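Local coordinates for putative TOXIN related protein (Parabacteroides distasonis ATCC 8503, PDB 3K0Y) that is of unknown function but belongs to the NigD-like family, which pairs an N-terminal OB domain with a C-terminal beta-sandwich domain, at residues Y148-R153 with F171-L176; D185-Y190 with A198-Y203. All blocks are in the same frame, centred on the assembly; numbering follows the deposited sequence.

Contact 1: residues Y148-R153 with F171-L176; sequences YTLEFR and FNLSSL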
# COMPACT_ATOMS: atom_id res chain seq x y z
N TYR A 148 1.91 -0.92 16.56
CA TYR A 148 0.78 -0.82 15.63
C TYR A 148 0.33 0.59 15.37
O TYR A 148 -0.79 0.79 14.89
CB TYR A 148 -0.38 -1.66 16.13
CG TYR A 148 0.02 -3.10 16.27
CD1 TYR A 148 0.35 -3.84 15.15
CD2 TYR A 148 0.12 -3.71 17.53
CE1 TYR A 148 0.73 -5.17 15.25
CE2 TYR A 148 0.48 -5.07 17.64
CZ TYR A 148 0.79 -5.78 16.50
OH TYR A 148 1.16 -7.08 16.54
N THR A 149 1.18 1.56 15.71
CA THR A 149 0.93 2.97 15.44
C THR A 149 1.97 3.35 14.37
O THR A 149 3.21 3.23 14.58
CB THR A 149 1.04 3.91 16.68
OG1 THR A 149 0.06 3.58 17.68
CG2 THR A 149 0.86 5.39 16.28
N LEU A 150 1.47 3.80 13.21
CA LEU A 150 2.30 4.15 12.07
C LEU A 150 2.07 5.58 11.63
O LEU A 150 1.05 6.18 11.98
CB LEU A 150 2.04 3.19 10.94
CG LEU A 150 2.13 1.70 11.25
CD1 LEU A 150 1.38 0.89 10.15
CD2 LEU A 150 3.57 1.27 11.29
N GLU A 151 3.04 6.13 10.89
CA GLU A 151 2.89 7.45 10.30
C GLU A 151 3.13 7.36 8.79
O GLU A 151 4.14 6.83 8.34
CB GLU A 151 3.91 8.43 10.87
CG GLU A 151 3.81 8.70 12.28
CD GLU A 151 4.91 9.66 12.82
OE1 GLU A 151 5.92 9.94 12.12
OE2 GLU A 151 4.75 10.11 13.95
N PHE A 152 2.19 7.89 8.03
CA PHE A 152 2.32 8.00 6.62
C PHE A 152 2.97 9.34 6.37
O PHE A 152 2.46 10.36 6.76
CB PHE A 152 0.95 7.93 5.93
CG PHE A 152 1.01 8.20 4.45
CD1 PHE A 152 1.72 7.35 3.62
CD2 PHE A 152 0.39 9.29 3.91
CE1 PHE A 152 1.79 7.60 2.26
CE2 PHE A 152 0.42 9.54 2.55
CZ PHE A 152 1.13 8.68 1.71
N ARG A 153 4.09 9.31 5.69
CA ARG A 153 4.92 10.48 5.51
C ARG A 153 5.08 10.82 4.02
O ARG A 153 5.14 9.92 3.15
CB ARG A 153 6.27 10.16 6.14
CG ARG A 153 6.20 9.96 7.62
CD ARG A 153 6.37 11.28 8.21
NE ARG A 153 6.62 11.28 9.63
CZ ARG A 153 7.08 12.33 10.27
NH1 ARG A 153 7.35 13.44 9.61
NH2 ARG A 153 7.24 12.29 11.57
N PHE A 171 2.05 -0.47 1.21
CA PHE A 171 3.13 -0.78 2.17
C PHE A 171 2.97 -2.21 2.72
O PHE A 171 1.91 -2.60 3.23
CB PHE A 171 3.13 0.23 3.32
CG PHE A 171 3.41 1.65 2.89
CD1 PHE A 171 4.70 2.05 2.55
CD2 PHE A 171 2.40 2.60 2.86
CE1 PHE A 171 4.95 3.36 2.18
CE2 PHE A 171 2.68 3.93 2.50
CZ PHE A 171 3.92 4.30 2.16
N ASN A 172 4.04 -2.99 2.61
CA ASN A 172 4.03 -4.36 3.07
C ASN A 172 4.06 -4.31 4.59
O ASN A 172 4.97 -3.73 5.19
CB ASN A 172 5.24 -5.10 2.47
CG ASN A 172 5.19 -6.59 2.67
OD1 ASN A 172 4.74 -7.07 3.70
ND2 ASN A 172 5.76 -7.33 1.72
N LEU A 173 3.06 -4.91 5.23
CA LEU A 173 2.98 -4.90 6.70
C LEU A 173 3.57 -6.12 7.37
O LEU A 173 3.42 -6.31 8.57
CB LEU A 173 1.52 -4.77 7.16
CG LEU A 173 0.83 -3.51 6.68
CD1 LEU A 173 -0.64 -3.46 7.11
CD2 LEU A 173 1.57 -2.30 7.15
N SER A 174 4.26 -6.95 6.61
CA SER A 174 4.67 -8.23 7.14
C SER A 174 5.74 -8.11 8.23
O SER A 174 6.00 -9.07 8.90
CB SER A 174 5.15 -9.13 5.98
OG SER A 174 6.37 -8.65 5.46
N SER A 175 6.35 -6.93 8.38
CA SER A 175 7.35 -6.63 9.40
C SER A 175 6.72 -6.18 10.72
O SER A 175 7.44 -5.92 11.66
CB SER A 175 8.28 -5.49 8.90
OG SER A 175 7.58 -4.24 8.86
N LEU A 176 5.39 -6.06 10.79
CA LEU A 176 4.75 -5.75 12.06
C LEU A 176 4.79 -7.02 12.93
O LEU A 176 4.80 -8.12 12.39
CB LEU A 176 3.31 -5.30 11.90
CG LEU A 176 3.10 -3.94 11.21
CD1 LEU A 176 1.59 -3.71 11.04
CD2 LEU A 176 3.79 -2.79 11.96

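Contact 2: residues D185-Y190 with A198-Y203; sequences DLVVNY and AYKLKY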
# COMPACT_ATOMS: atom_id res chain seq x y z
N ASP A 185 -5.82 -3.14 16.64
CA ASP A 185 -6.03 -1.84 16.07
C ASP A 185 -4.75 -1.29 15.48
O ASP A 185 -3.72 -1.27 16.16
CB ASP A 185 -6.53 -0.86 17.11
CG ASP A 185 -7.95 -1.15 17.57
OD1 ASP A 185 -8.68 -1.96 16.95
OD2 ASP A 185 -8.30 -0.53 18.58
N LEU A 186 -4.83 -0.86 14.23
CA LEU A 186 -3.71 -0.24 13.54
C LEU A 186 -4.10 1.20 13.37
O LEU A 186 -5.17 1.50 12.85
CB LEU A 186 -3.48 -0.93 12.20
CG LEU A 186 -2.22 -0.62 11.40
CD1 LEU A 186 -1.00 -1.22 12.03
CD2 LEU A 186 -2.31 -1.09 9.94
N VAL A 187 -3.28 2.09 13.90
CA VAL A 187 -3.49 3.52 13.87
C VAL A 187 -2.46 4.06 12.85
O VAL A 187 -1.25 3.84 12.99
CB VAL A 187 -3.32 4.14 15.28
CG1 VAL A 187 -3.34 5.66 15.25
CG2 VAL A 187 -4.44 3.60 16.25
N VAL A 188 -2.96 4.75 11.83
CA VAL A 188 -2.11 5.39 10.88
C VAL A 188 -2.37 6.89 10.94
O VAL A 188 -3.44 7.35 10.54
CB VAL A 188 -2.39 4.89 9.45
CG1 VAL A 188 -1.48 5.61 8.46
CG2 VAL A 188 -2.23 3.38 9.35
N ASN A 189 -1.36 7.63 11.39
CA ASN A 189 -1.32 9.07 11.38
C ASN A 189 -0.77 9.61 10.05
O ASN A 189 0.10 8.99 9.41
CB ASN A 189 -0.44 9.53 12.55
CG ASN A 189 -1.07 9.19 13.89
OD1 ASN A 189 -2.18 9.58 14.14
ND2 ASN A 189 -0.40 8.43 14.70
N TYR A 190 -1.31 10.74 9.61
CA TYR A 190 -0.84 11.45 8.41
C TYR A 190 -1.09 12.93 8.64
O TYR A 190 -1.85 13.27 9.54
CB TYR A 190 -1.56 10.96 7.15
CG TYR A 190 -3.05 11.11 7.19
CD1 TYR A 190 -3.83 10.23 7.90
CD2 TYR A 190 -3.68 12.14 6.51
CE1 TYR A 190 -5.19 10.38 7.96
CE2 TYR A 190 -5.04 12.30 6.57
CZ TYR A 190 -5.79 11.41 7.29
OH TYR A 190 -7.16 11.54 7.36
N ALA A 198 -5.68 10.86 11.97
CA ALA A 198 -5.48 9.44 12.25
C ALA A 198 -6.57 8.62 11.57
O ALA A 198 -7.73 9.03 11.47
CB ALA A 198 -5.55 9.17 13.75
N TYR A 199 -6.21 7.44 11.11
CA TYR A 199 -7.21 6.51 10.68
C TYR A 199 -6.93 5.22 11.40
O TYR A 199 -5.80 4.87 11.60
CB TYR A 199 -7.22 6.35 9.16
CG TYR A 199 -7.97 7.48 8.46
CD1 TYR A 199 -9.14 8.11 9.02
CD2 TYR A 199 -7.49 7.95 7.24
CE1 TYR A 199 -9.79 9.18 8.31
CE2 TYR A 199 -8.09 9.01 6.59
CZ TYR A 199 -9.24 9.61 7.10
OH TYR A 199 -9.73 10.61 6.29
N LYS A 200 -8.00 4.54 11.82
CA LYS A 200 -7.90 3.33 12.62
C LYS A 200 -8.44 2.18 11.85
O LYS A 200 -9.62 2.17 11.51
CB LYS A 200 -8.70 3.45 13.88
CG LYS A 200 -8.16 4.36 14.89
CD LYS A 200 -8.73 4.00 16.29
CE LYS A 200 -8.04 4.84 17.38
NZ LYS A 200 -8.90 4.92 18.59
N LEU A 201 -7.61 1.18 11.63
CA LEU A 201 -8.03 0.01 10.90
C LEU A 201 -7.80 -1.22 11.77
O LEU A 201 -7.01 -1.22 12.70
CB LEU A 201 -7.24 -0.14 9.58
CG LEU A 201 -7.00 1.08 8.68
CD1 LEU A 201 -5.80 1.88 9.20
CD2 LEU A 201 -6.68 0.70 7.20
N LYS A 202 -8.49 -2.29 11.42
CA LYS A 202 -8.33 -3.58 12.08
C LYS A 202 -7.28 -4.31 11.30
O LYS A 202 -7.32 -4.29 10.08
CB LYS A 202 -9.65 -4.36 12.03
CG LYS A 202 -10.76 -3.75 12.81
CD LYS A 202 -10.49 -3.88 14.26
CE LYS A 202 -11.67 -3.46 15.13
NZ LYS A 202 -11.23 -3.09 16.53
N TYR A 203 -6.36 -4.97 12.00
CA TYR A 203 -5.24 -5.73 11.41
C TYR A 203 -4.98 -7.07 12.13
O TYR A 203 -4.82 -7.13 13.36
CB TYR A 203 -3.96 -4.90 11.47
CG TYR A 203 -2.77 -5.65 10.93
CD1 TYR A 203 -2.65 -5.94 9.57
CD2 TYR A 203 -1.77 -6.10 11.78
CE1 TYR A 203 -1.58 -6.66 9.06
CE2 TYR A 203 -0.68 -6.82 11.28
CZ TYR A 203 -0.59 -7.09 9.92
OH TYR A 203 0.47 -7.81 9.43

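Contact 1: residues Y148-R153 with F171-L176
The interior of the NigD-like C-terminal beta sandwich is where L150 and F152 meet F171, L173 and L176, with Y148 at its margin. At the F152 end two phenyl groups touch: F171 CE2 comes to the edge of the F152 ring, 3.7 Å from F152 CD1. Each ring has an atom of the other in its plane at the edge, F171 CZ for F152 and F152 CE1 for F171, and the two side chains cross at about a right angle. F152 holds CG anti to the backbone N (chi1 174°), and its ring extends beyond that atom towards F171. The segments belong to different sheets: 148-153 lies on strand 149-155 of the four-stranded sheet, whereas 171-176 begins on strand 163-172 of the larger one, so the contact is made by side chains across the sandwich. L150 branches to both leucines, CD2 standing 4.1 Å from L176 CD2 and CD1 4.4 Å from L173 CD2. A type I turn from L173 to L176, closed by L176 N to L173 O at 3.0 Å, offers both leucines to that one side chain. An Asx turn overlaps its start: N172 OD1 takes S174 N in its carbonyl plane at 3.0 Å and S174 OG from above that plane. At the other end Y148 CE1 approaches L176 CB at 4.2 Å, while its hydroxyl is hydrogen-bonded to P177 O.

Contact 2: residues D185-Y190 with A198-Y203
D185 and K202 open this antiparallel pairing of strands with a salt bridge between side chains that lie side by side and point the same way. In K202, CG leaves CB beside the backbone N, and the chain then bends at chi2 (-71°), which places CD 3.8 Å from D185 OD1. CE keeps the same partner in range, and NZ ends the run 2.8 Å from D185 OD1, donating to the syn lone pair of the carboxylate. The single grip sits on a largely exposed face, which K200, V187, N189 and A198 share. There V187 CG2 lies against the aliphatic part of K200, 4.0 Å from its CE, and N189 OD1 approaches A198 CB. Register is set by the backbone: L186 with L201 and V188 with Y199 are hydrogen-bonded pairs, and both bonds of each are made. The straightest is V188 N to Y199 O, 2.9 Å with an N-H...O angle of 177°. Strands 184-192 and 195-203 are consecutive and antiparallel with a short connection, so they form a beta hairpin. On the opposite face L201 CD1 reaches V188 CG2 at 3.9 Å, the two side chains crossing obliquely. Next to them the Y190 and Y199 rings pack with centroids 5.0 Å apart and planes at 34°; their closest atoms overlap too tightly in the model for finer detail to be trusted. The Y199 hydroxyl is hydrogen-bonded to I108 O. Strand 195-203 is outermost in the four-stranded sheet within this chain; strand 184-192 is flanked on its other side by parallel strand 149-155, while L186, V188, Y199 and Y203 touch strand 113-116 of the other sheet.

Contact 1 crosses the sandwich and contact 2 runs within one of its layers; their centres are about 9 Å apart. They are joined through neighbouring strands 149-155 and 184-192: L150 N lies 2.7 Å from V187 O and F152 N 2.7 Å from N189 O, both probable hydrogen bonds. The strand that faces 171-176 in contact 1 is therefore next in the sheet to the first arm of the hairpin in contact 2. L186 touches both L150 and L176, so a side chain of contact 2 also packs against both segments of contact 1. Along the chain the contacts come in series, 171-176 closing the first shortly before 185-190 opens the second. Neither can be tied to an active site, since none is known.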